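Long-range contacts in lipase (Photobacterium sp. M37, PDB 2ORY), which probably hydrolyses triacylglycerols as a cold-adapted lipase of the alpha/beta-hydrolase fold: residues A[3-14]-A[312-322]; A[41-49]-A[322-331]. One frame throughout, in Å; residues are numbered along the deposited sequence.

Overall arrangement
Both contacts hold the C-terminal part of the chain to its N-terminal part, on the same side of the molecule and with centres about 10 Å apart. Contact 1 is the more deeply buried: helix 5-15 meets the end of helix 304-319, which carries the probable catalytic histidine H312, through methionine and leucine packing and two hydrogen bonds. Contact 2 lies farther out and is partly buried; the turn after helix 30-43 meets the link into helix 328-332 with an aromatic-proline contact and loosely paired charges, without a direct hydrogen bond. M322 belongs to both, and a probable hydrogen bond from Y3 of contact 1 to D325 of contact 2 joins them.

Contact 1 of 2, residues A[3-14]-A[312-322]; sequences YTKEQLMLAFSY and HVVGYPELMGM
Q7 and Y14 each donate a hydrogen bond to a backbone carbonyl of 312-322. Q7 NE2 reaches M320 O at 3.1 Å, almost head-on to the carbonyl and in the amide plane. That amide is held at its other end too: T4 N donates to Q7 OE1 at 2.7 Å, and with Q7 N bonded back to T4 OG1 this makes a capping box. Y14 OH donates to V313 O at 2.6 Å, the oxygen at the edge of the ring.

The remaining contacts are mostly apolar. L10, with CG anti to its N (chi1 179°), spreads its branches: CD1 meets M320 CE at 4.0 Å, tip to tip, and CD2 lies 3.8 Å from P317 CA. M322 bends at chi2 and chi3 (-87°), setting its CE methyl 3.2 Å from the carbonyl oxygen Q7 O, while SD sits at the edge of the Y3 ring in a Met-aromatic contact. G321 (positive phi) ends helix 304-319 in a Schellman motif, M322 N bonding to P317 O.

This helix carries H312, bonded to D236 and S174 in what is probably the Ser-His-Asp triad. The axes of 5-14 and 312-319 run roughly antiparallel, at 149°. Strand 199-206 backs them, F206 touching L10 and M320, and Y14 and V313 meet F332 of helix 328-332.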
loop_
_atom_site.group_PDB
_atom_site.type_symbol
_atom_site.label_atom_id
_atom_site.label_comp_id
_atom_site.label_asym_id
_atom_site.label_seq_id
_atom_site.Cartn_x
_atom_site.Cartn_y
_atom_site.Cartn_z
ATOM N N TYR A 3 20.559 -6.904 -0.522
ATOM C CA TYR A 3 19.199 -6.454 -0.832
ATOM C C TYR A 3 19.088 -4.962 -0.549
ATOM O O TYR A 3 19.527 -4.501 0.493
ATOM C CB TYR A 3 18.155 -7.177 0.027
ATOM C CG TYR A 3 18.064 -8.660 -0.216
ATOM C CD1 TYR A 3 18.855 -9.554 0.504
ATOM C CD2 TYR A 3 17.210 -9.170 -1.189
ATOM C CE1 TYR A 3 18.800 -10.923 0.262
ATOM C CE2 TYR A 3 17.147 -10.536 -1.440
ATOM C CZ TYR A 3 17.946 -11.407 -0.711
ATOM O OH TYR A 3 17.891 -12.762 -0.958
ATOM N N THR A 4 18.512 -4.196 -1.466
ATOM C CA THR A 4 18.359 -2.768 -1.211
ATOM C C THR A 4 17.188 -2.548 -0.234
ATOM O O THR A 4 16.418 -3.472 0.061
ATOM C CB THR A 4 18.052 -1.995 -2.501
ATOM O OG1 THR A 4 16.745 -2.361 -2.965
ATOM C CG2 THR A 4 19.092 -2.324 -3.590
ATOM N N LYS A 5 17.066 -1.320 0.259
ATOM C CA LYS A 5 16.005 -0.965 1.185
ATOM C C LYS A 5 14.657 -1.189 0.502
ATOM O O LYS A 5 13.742 -1.745 1.094
ATOM C CB LYS A 5 16.148 0.501 1.607
ATOM C CG LYS A 5 15.124 0.990 2.630
ATOM C CD LYS A 5 15.361 2.469 2.950
ATOM C CE LYS A 5 14.297 3.032 3.872
ATOM N NZ LYS A 5 14.329 2.324 5.162
ATOM N N GLU A 6 14.558 -0.772 -0.756
ATOM C CA GLU A 6 13.328 -0.919 -1.522
ATOM C C GLU A 6 12.920 -2.375 -1.676
ATOM O O GLU A 6 11.743 -2.711 -1.551
ATOM C CB GLU A 6 13.484 -0.266 -2.895
ATOM C CG GLU A 6 13.762 1.205 -2.791
ATOM C CD GLU A 6 15.222 1.546 -2.971
ATOM O OE1 GLU A 6 16.098 0.990 -2.258
ATOM O OE2 GLU A 6 15.481 2.394 -3.846
ATOM N N GLN A 7 13.894 -3.233 -1.955
ATOM C CA GLN A 7 13.639 -4.662 -2.099
ATOM C C GLN A 7 13.195 -5.249 -0.760
ATOM O O GLN A 7 12.345 -6.141 -0.699
ATOM C CB GLN A 7 14.904 -5.382 -2.569
ATOM C CG GLN A 7 15.395 -4.931 -3.927
ATOM C CD GLN A 7 16.672 -5.637 -4.315
ATOM O OE1 GLN A 7 17.712 -5.452 -3.684
ATOM N NE2 GLN A 7 16.598 -6.462 -5.349
ATOM N N LEU A 8 13.770 -4.743 0.320
ATOM C CA LEU A 8 13.412 -5.243 1.631
ATOM C C LEU A 8 11.978 -4.905 1.945
ATOM O O LEU A 8 11.225 -5.765 2.375
ATOM C CB LEU A 8 14.328 -4.661 2.701
ATOM C CG LEU A 8 14.049 -5.142 4.123
ATOM C CD1 LEU A 8 14.253 -6.649 4.209
ATOM C CD2 LEU A 8 14.993 -4.431 5.079
ATOM N N MET A 9 11.600 -3.650 1.736
ATOM C CA MET A 9 10.232 -3.213 1.984
ATOM C C MET A 9 9.216 -3.924 1.064
ATOM O O MET A 9 8.049 -4.073 1.419
ATOM C CB MET A 9 10.131 -1.694 1.812
ATOM C CG MET A 9 10.985 -0.875 2.785
ATOM S SD MET A 9 10.835 -1.308 4.534
ATOM C CE MET A 9 9.374 -0.600 4.928
ATOM N N LEU A 10 9.649 -4.341 -0.123
ATOM C CA LEU A 10 8.764 -5.064 -1.041
ATOM C C LEU A 10 8.437 -6.391 -0.372
ATOM O O LEU A 10 7.310 -6.874 -0.436
ATOM C CB LEU A 10 9.461 -5.346 -2.375
ATOM C CG LEU A 10 8.585 -6.114 -3.375
ATOM C CD1 LEU A 10 7.442 -5.186 -3.815
ATOM C CD2 LEU A 10 9.394 -6.574 -4.581
ATOM N N ALA A 11 9.451 -6.972 0.269
ATOM C CA ALA A 11 9.303 -8.235 0.978
ATOM C C ALA A 11 8.312 -8.114 2.132
ATOM O O ALA A 11 7.511 -9.015 2.373
ATOM C CB ALA A 11 10.673 -8.705 1.502
ATOM N N PHE A 12 8.377 -7.011 2.865
ATOM C CA PHE A 12 7.463 -6.809 3.982
ATOM C C PHE A 12 6.064 -6.510 3.471
ATOM O O PHE A 12 5.077 -6.933 4.067
ATOM C CB PHE A 12 7.928 -5.649 4.859
ATOM C CG PHE A 12 9.094 -5.986 5.740
ATOM C CD1 PHE A 12 10.305 -5.301 5.613
ATOM C CD2 PHE A 12 8.970 -6.965 6.722
ATOM C CE1 PHE A 12 11.370 -5.584 6.455
ATOM C CE2 PHE A 12 10.030 -7.258 7.567
ATOM C CZ PHE A 12 11.235 -6.564 7.436
ATOM N N SER A 13 5.985 -5.779 2.366
ATOM C CA SER A 13 4.696 -5.439 1.795
ATOM C C SER A 13 3.997 -6.706 1.333
ATOM O O SER A 13 2.785 -6.846 1.506
ATOM C CB SER A 13 4.853 -4.482 0.613
ATOM O OG SER A 13 5.153 -3.167 1.055
ATOM N N TYR A 14 4.758 -7.634 0.758
ATOM C CA TYR A 14 4.165 -8.882 0.266
ATOM C C TYR A 14 3.870 -9.914 1.341
ATOM O O TYR A 14 2.917 -10.692 1.214
ATOM C CB TYR A 14 5.018 -9.494 -0.850
ATOM C CG TYR A 14 4.653 -8.918 -2.212
ATOM C CD1 TYR A 14 4.720 -7.540 -2.443
ATOM C CD2 TYR A 14 4.200 -9.736 -3.252
ATOM C CE1 TYR A 14 4.343 -6.985 -3.666
ATOM C CE2 TYR A 14 3.820 -9.193 -4.498
ATOM C CZ TYR A 14 3.893 -7.810 -4.694
ATOM O OH TYR A 14 3.517 -7.235 -5.896
ATOM N N HIS A 312 0.148 -5.915 -11.620
ATOM C CA HIS A 312 -0.012 -5.356 -10.276
ATOM C C HIS A 312 0.614 -6.183 -9.177
ATOM O O HIS A 312 1.198 -5.641 -8.233
ATOM C CB HIS A 312 -1.494 -5.179 -9.973
ATOM C CG HIS A 312 -1.778 -4.439 -8.701
ATOM N ND1 HIS A 312 -1.215 -3.215 -8.413
ATOM C CD2 HIS A 312 -2.644 -4.700 -7.694
ATOM C CE1 HIS A 312 -1.727 -2.752 -7.287
ATOM N NE2 HIS A 312 -2.598 -3.633 -6.832
ATOM N N VAL A 313 0.497 -7.498 -9.301
ATOM C CA VAL A 313 0.997 -8.384 -8.268
ATOM C C VAL A 313 2.307 -9.049 -8.608
ATOM O O VAL A 313 3.235 -9.027 -7.801
ATOM C CB VAL A 313 -0.055 -9.463 -7.939
ATOM C CG1 VAL A 313 0.431 -10.389 -6.830
ATOM C CG2 VAL A 313 -1.322 -8.783 -7.515
ATOM N N VAL A 314 2.403 -9.628 -9.800
ATOM C CA VAL A 314 3.641 -10.291 -10.174
ATOM C C VAL A 314 4.700 -9.299 -10.650
ATOM O O VAL A 314 5.893 -9.488 -10.422
ATOM C CB VAL A 314 3.394 -11.344 -11.283
ATOM C CG1 VAL A 314 4.657 -12.148 -11.524
ATOM C CG2 VAL A 314 2.286 -12.268 -10.875
ATOM N N GLY A 315 4.241 -8.229 -11.284
ATOM C CA GLY A 315 5.127 -7.216 -11.829
ATOM C C GLY A 315 6.248 -6.696 -10.954
ATOM O O GLY A 315 7.416 -6.668 -11.370
ATOM N N TYR A 316 5.906 -6.283 -9.738
ATOM C CA TYR A 316 6.896 -5.730 -8.829
ATOM C C TYR A 316 8.045 -6.663 -8.464
ATOM O O TYR A 316 9.208 -6.311 -8.667
ATOM C CB TYR A 316 6.195 -5.163 -7.583
ATOM C CG TYR A 316 5.284 -4.005 -7.964
ATOM C CD1 TYR A 316 4.039 -4.235 -8.550
ATOM C CD2 TYR A 316 5.732 -2.687 -7.892
ATOM C CE1 TYR A 316 3.260 -3.174 -9.069
ATOM C CE2 TYR A 316 4.963 -1.621 -8.407
ATOM C CZ TYR A 316 3.730 -1.874 -8.998
ATOM O OH TYR A 316 2.991 -0.837 -9.530
ATOM N N PRO A 317 7.753 -7.859 -7.927
ATOM C CA PRO A 317 8.863 -8.757 -7.584
ATOM C C PRO A 317 9.655 -9.163 -8.821
ATOM O O PRO A 317 10.835 -9.502 -8.737
ATOM C CB PRO A 317 8.168 -9.945 -6.927
ATOM C CG PRO A 317 6.789 -9.915 -7.507
ATOM C CD PRO A 317 6.457 -8.451 -7.563
ATOM N N GLU A 318 9.012 -9.109 -9.980
ATOM C CA GLU A 318 9.687 -9.484 -11.210
ATOM C C GLU A 318 10.630 -8.399 -11.714
ATOM O O GLU A 318 11.791 -8.667 -12.019
ATOM C CB GLU A 318 8.654 -9.839 -12.276
ATOM C CG GLU A 318 9.242 -10.084 -13.640
ATOM C CD GLU A 318 8.392 -11.017 -14.480
ATOM O OE1 GLU A 318 8.575 -12.249 -14.352
ATOM O OE2 GLU A 318 7.538 -10.526 -15.253
ATOM N N LEU A 319 10.141 -7.171 -11.787
ATOM C CA LEU A 319 10.950 -6.056 -12.262
ATOM C C LEU A 319 12.029 -5.635 -11.258
ATOM O O LEU A 319 12.917 -4.844 -11.575
ATOM C CB LEU A 319 10.041 -4.858 -12.566
ATOM C CG LEU A 319 8.982 -5.065 -13.661
ATOM C CD1 LEU A 319 8.082 -3.846 -13.731
ATOM C CD2 LEU A 319 9.669 -5.307 -15.017
ATOM N N MET A 320 11.945 -6.166 -10.046
ATOM C CA MET A 320 12.893 -5.811 -9.001
ATOM C C MET A 320 13.794 -6.976 -8.626
ATOM O O MET A 320 14.417 -6.971 -7.562
ATOM C CB MET A 320 12.142 -5.302 -7.758
ATOM C CG MET A 320 11.554 -3.895 -7.899
ATOM S SD MET A 320 10.745 -3.230 -6.386
ATOM C CE MET A 320 9.076 -3.326 -6.898
ATOM N N GLY A 321 13.862 -7.968 -9.508
ATOM C CA GLY A 321 14.691 -9.137 -9.271
ATOM C C GLY A 321 14.422 -9.866 -7.971
ATOM O O GLY A 321 15.351 -10.305 -7.291
ATOM N N MET A 322 13.155 -10.032 -7.629
ATOM C CA MET A 322 12.809 -10.685 -6.377
ATOM C C MET A 322 11.992 -11.966 -6.566
ATOM O O MET A 322 11.522 -12.566 -5.589
ATOM C CB MET A 322 12.040 -9.696 -5.496
ATOM C CG MET A 322 12.876 -8.542 -4.958
ATOM S SD MET A 322 13.948 -9.069 -3.624
ATOM C CE MET A 322 12.861 -8.891 -2.232
#

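Contact 2 of 2, residues A[41-49]-A[322-331]; sequences LKTWKPFQE and MMDDIPLTDI
K45 lies across D325, and its chain can be followed outward atom by atom. CB starts 3.4 Å from D325 OD1. CG, anti to the carbonyl carbon (chi1 -67°), begins an extended chain that carries the methylenes past the same oxygen, and CD comes closest to it, at 3.0 Å. Beyond this point the chain leaves the carboxylate: CE is 4.0 Å from D324 O, and the terminal NZ ends 4.2 Å from D325 OD1, too far for a salt bridge. The lysine therefore meets D325 mainly with its methylenes, the two side chains crossing at about a right angle, and any attraction between the charges is probably diffuse. OD1 takes its hydrogen bond from another quarter, the hydroxyl of Y3.

Next to this polar edge of the contact lies a larger apolar patch built on W44. P327 sits over one face of the indole, its CD 3.7 Å from the centroid of the six-membered ring and 19° off the normal, a CH-pi contact. CG of the same proline approaches W44 CZ2 at 3.4 Å. Farther along the ring, I331 brings CD1 to 3.4 Å from W44 CH2, and I326 CG2 touches CH2 more loosely. The indole NE1 has a weak hydrogen bond to Y18 OH. P46 adds a lighter contact, its CD 4.0 Å from D325 O.

P327 is the centre of an inverse gamma turn and occupies the N-cap position of helix 328-332; separately, M322 O accepts from D325 N and I326 N, tying the turn before it. The arrangement joins two peripheral parts of the alpha/beta-hydrolase fold, one the connection from helix 30-43 toward the edge strand 52-63, the other the link from helix 304-319 and the first turn of helix 328-332.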
loop_
_atom_site.group_PDB
_atom_site.type_symbol
_atom_site.label_atom_id
_atom_site.label_comp_id
_atom_site.label_asym_id
_atom_site.label_seq_id
_atom_site.Cartn_x
_atom_site.Cartn_y
_atom_site.Cartn_z
ATOM N N LEU A 41 9.892 -14.668 8.346
ATOM C CA LEU A 41 11.016 -13.894 8.844
ATOM C C LEU A 41 12.199 -14.807 9.156
ATOM O O LEU A 41 13.295 -14.339 9.447
ATOM C CB LEU A 41 10.608 -13.131 10.101
ATOM C CG LEU A 41 9.629 -11.967 9.953
ATOM C CD1 LEU A 41 9.329 -11.399 11.336
ATOM C CD2 LEU A 41 10.233 -10.893 9.048
ATOM N N LYS A 42 11.975 -16.113 9.074
ATOM C CA LYS A 42 13.011 -17.087 9.381
ATOM C C LYS A 42 13.522 -17.839 8.166
ATOM O O LYS A 42 14.601 -18.415 8.200
ATOM C CB LYS A 42 12.469 -18.091 10.395
ATOM C CG LYS A 42 13.453 -19.151 10.823
ATOM C CD LYS A 42 12.762 -20.241 11.643
ATOM C CE LYS A 42 11.796 -21.071 10.790
ATOM N NZ LYS A 42 11.166 -22.197 11.550
ATOM N N THR A 43 12.759 -17.823 7.085
ATOM C CA THR A 43 13.165 -18.556 5.901
ATOM C C THR A 43 13.364 -17.732 4.641
ATOM O O THR A 43 14.182 -18.083 3.788
ATOM C CB THR A 43 12.149 -19.668 5.605
ATOM O OG1 THR A 43 10.874 -19.084 5.307
ATOM C CG2 THR A 43 12.011 -20.590 6.822
ATOM N N TRP A 44 12.612 -16.643 4.503
ATOM C CA TRP A 44 12.735 -15.792 3.317
ATOM C C TRP A 44 14.152 -15.226 3.250
ATOM O O TRP A 44 14.661 -14.702 4.245
ATOM C CB TRP A 44 11.731 -14.637 3.387
ATOM C CG TRP A 44 10.297 -14.999 3.094
ATOM C CD1 TRP A 44 9.671 -16.184 3.359
ATOM C CD2 TRP A 44 9.295 -14.129 2.560
ATOM N NE1 TRP A 44 8.339 -16.105 3.027
ATOM C CE2 TRP A 44 8.080 -14.854 2.538
ATOM C CE3 TRP A 44 9.303 -12.804 2.104
ATOM C CZ2 TRP A 44 6.885 -14.293 2.077
ATOM C CZ3 TRP A 44 8.111 -12.246 1.643
ATOM C CH2 TRP A 44 6.922 -12.989 1.635
ATOM N N LYS A 45 14.781 -15.323 2.081
ATOM C CA LYS A 45 16.144 -14.823 1.906
ATOM C C LYS A 45 16.353 -13.408 2.473
ATOM O O LYS A 45 17.166 -13.202 3.380
ATOM C CB LYS A 45 16.538 -14.835 0.425
ATOM C CG LYS A 45 16.676 -16.210 -0.212
ATOM C CD LYS A 45 17.215 -16.064 -1.635
ATOM C CE LYS A 45 17.124 -17.362 -2.431
ATOM N NZ LYS A 45 17.609 -17.225 -3.848
ATOM N N PRO A 46 15.612 -12.416 1.955
ATOM C CA PRO A 46 15.762 -11.043 2.446
ATOM C C PRO A 46 15.674 -10.843 3.963
ATOM O O PRO A 46 16.161 -9.837 4.489
ATOM C CB PRO A 46 14.673 -10.287 1.679
ATOM C CG PRO A 46 13.656 -11.327 1.411
ATOM C CD PRO A 46 14.490 -12.508 1.007
ATOM N N PHE A 47 15.076 -11.792 4.674
ATOM C CA PHE A 47 14.953 -11.657 6.124
ATOM C C PHE A 47 16.023 -12.435 6.899
ATOM O O PHE A 47 16.027 -12.418 8.124
ATOM C CB PHE A 47 13.565 -12.122 6.602
ATOM C CG PHE A 47 12.403 -11.403 5.950
ATOM C CD1 PHE A 47 12.443 -10.026 5.721
ATOM C CD2 PHE A 47 11.252 -12.101 5.587
ATOM C CE1 PHE A 47 11.349 -9.352 5.137
ATOM C CE2 PHE A 47 10.158 -11.441 5.007
ATOM C CZ PHE A 47 10.209 -10.059 4.781
ATOM N N GLN A 48 16.934 -13.098 6.195
ATOM C CA GLN A 48 17.963 -13.896 6.860
ATOM C C GLN A 48 19.225 -13.126 7.250
ATOM O O GLN A 48 20.083 -13.645 7.964
ATOM C CB GLN A 48 18.354 -15.086 5.974
ATOM C CG GLN A 48 17.211 -16.048 5.679
ATOM C CD GLN A 48 17.569 -17.083 4.619
ATOM O OE1 GLN A 48 18.074 -16.744 3.546
ATOM N NE2 GLN A 48 17.292 -18.351 4.913
ATOM N N GLU A 49 19.339 -11.889 6.794
ATOM C CA GLU A 49 20.523 -11.096 7.093
ATOM C C GLU A 49 20.415 -10.320 8.403
ATOM O O GLU A 49 21.355 -9.628 8.804
ATOM C CB GLU A 49 20.796 -10.139 5.930
ATOM C CG GLU A 49 20.759 -10.826 4.566
ATOM C CD GLU A 49 21.148 -9.903 3.431
ATOM O OE1 GLU A 49 20.525 -8.826 3.290
ATOM O OE2 GLU A 49 22.076 -10.261 2.673
ATOM N N MET A 322 13.155 -10.032 -7.629
ATOM C CA MET A 322 12.809 -10.685 -6.377
ATOM C C MET A 322 11.992 -11.966 -6.566
ATOM O O MET A 322 11.522 -12.566 -5.589
ATOM C CB MET A 322 12.040 -9.696 -5.496
ATOM C CG MET A 322 12.876 -8.542 -4.958
ATOM S SD MET A 322 13.948 -9.069 -3.624
ATOM C CE MET A 322 12.861 -8.891 -2.232
ATOM N N MET A 323 11.839 -12.385 -7.819
ATOM C CA MET A 323 11.076 -13.586 -8.137
ATOM C C MET A 323 11.493 -14.795 -7.310
ATOM O O MET A 323 10.649 -15.527 -6.805
ATOM C CB MET A 323 11.192 -13.906 -9.632
ATOM C CG MET A 323 10.399 -12.959 -10.528
ATOM S SD MET A 323 8.649 -12.942 -10.060
ATOM C CE MET A 323 7.960 -14.129 -11.202
ATOM N N ASP A 324 12.790 -14.999 -7.143
ATOM C CA ASP A 324 13.246 -16.147 -6.375
ATOM C C ASP A 324 13.283 -15.847 -4.896
ATOM O O ASP A 324 13.582 -16.727 -4.093
ATOM C CB ASP A 324 14.633 -16.563 -6.852
ATOM C CG ASP A 324 14.636 -17.008 -8.298
ATOM O OD1 ASP A 324 15.702 -16.916 -8.943
ATOM O OD2 ASP A 324 13.575 -17.459 -8.792
ATOM N N ASP A 325 12.961 -14.606 -4.542
ATOM C CA ASP A 325 12.988 -14.166 -3.152
ATOM C C ASP A 325 11.641 -14.062 -2.434
ATOM O O ASP A 325 11.590 -14.181 -1.200
ATOM C CB ASP A 325 13.713 -12.829 -3.066
ATOM C CG ASP A 325 15.176 -12.946 -3.425
ATOM O OD1 ASP A 325 15.916 -13.591 -2.648
ATOM O OD2 ASP A 325 15.583 -12.412 -4.486
ATOM N N ILE A 326 10.566 -13.839 -3.196
ATOM C CA ILE A 326 9.213 -13.710 -2.645
ATOM C C ILE A 326 8.292 -14.818 -3.179
ATOM O O ILE A 326 7.900 -14.805 -4.345
ATOM C CB ILE A 326 8.648 -12.334 -3.004
ATOM C CG1 ILE A 326 9.513 -11.263 -2.333
ATOM C CG2 ILE A 326 7.175 -12.241 -2.616
ATOM C CD1 ILE A 326 9.092 -9.826 -2.622
ATOM N N PRO A 327 7.924 -15.776 -2.314
ATOM C CA PRO A 327 7.068 -16.938 -2.600
ATOM C C PRO A 327 5.621 -16.614 -2.897
ATOM O O PRO A 327 4.739 -16.847 -2.073
ATOM C CB PRO A 327 7.214 -17.783 -1.341
ATOM C CG PRO A 327 7.299 -16.746 -0.277
ATOM C CD PRO A 327 8.228 -15.703 -0.873
ATOM N N LEU A 328 5.388 -16.099 -4.090
ATOM C CA LEU A 328 4.055 -15.695 -4.507
ATOM C C LEU A 328 2.993 -16.770 -4.337
ATOM O O LEU A 328 1.977 -16.543 -3.681
ATOM C CB LEU A 328 4.099 -15.227 -5.959
ATOM C CG LEU A 328 4.929 -13.963 -6.204
ATOM C CD1 LEU A 328 5.024 -13.727 -7.699
ATOM C CD2 LEU A 328 4.301 -12.750 -5.494
ATOM N N THR A 329 3.232 -17.939 -4.919
ATOM C CA THR A 329 2.280 -19.041 -4.840
ATOM C C THR A 329 1.963 -19.413 -3.394
ATOM O O THR A 329 0.843 -19.812 -3.072
ATOM C CB THR A 329 2.818 -20.273 -5.599
ATOM O OG1 THR A 329 4.132 -20.590 -5.120
ATOM C CG2 THR A 329 2.907 -19.987 -7.090
ATOM N N ASP A 330 2.937 -19.269 -2.509
ATOM C CA ASP A 330 2.696 -19.595 -1.117
ATOM C C ASP A 330 1.870 -18.519 -0.434
ATOM O O ASP A 330 1.104 -18.796 0.490
ATOM C CB ASP A 330 4.014 -19.754 -0.379
ATOM C CG ASP A 330 3.816 -20.170 1.053
ATOM O OD1 ASP A 330 3.200 -21.233 1.278
ATOM O OD2 ASP A 330 4.269 -19.440 1.958
ATOM N N ILE A 331 2.024 -17.279 -0.881
ATOM C CA ILE A 331 1.276 -16.184 -0.281
ATOM C C ILE A 331 -0.144 -16.070 -0.834
ATOM O O ILE A 331 -1.104 -15.987 -0.078
ATOM C CB ILE A 331 1.979 -14.843 -0.517
ATOM C CG1 ILE A 331 3.415 -14.906 -0.003
ATOM C CG2 ILE A 331 1.223 -13.731 0.196
ATOM C CD1 ILE A 331 4.247 -13.694 -0.398
#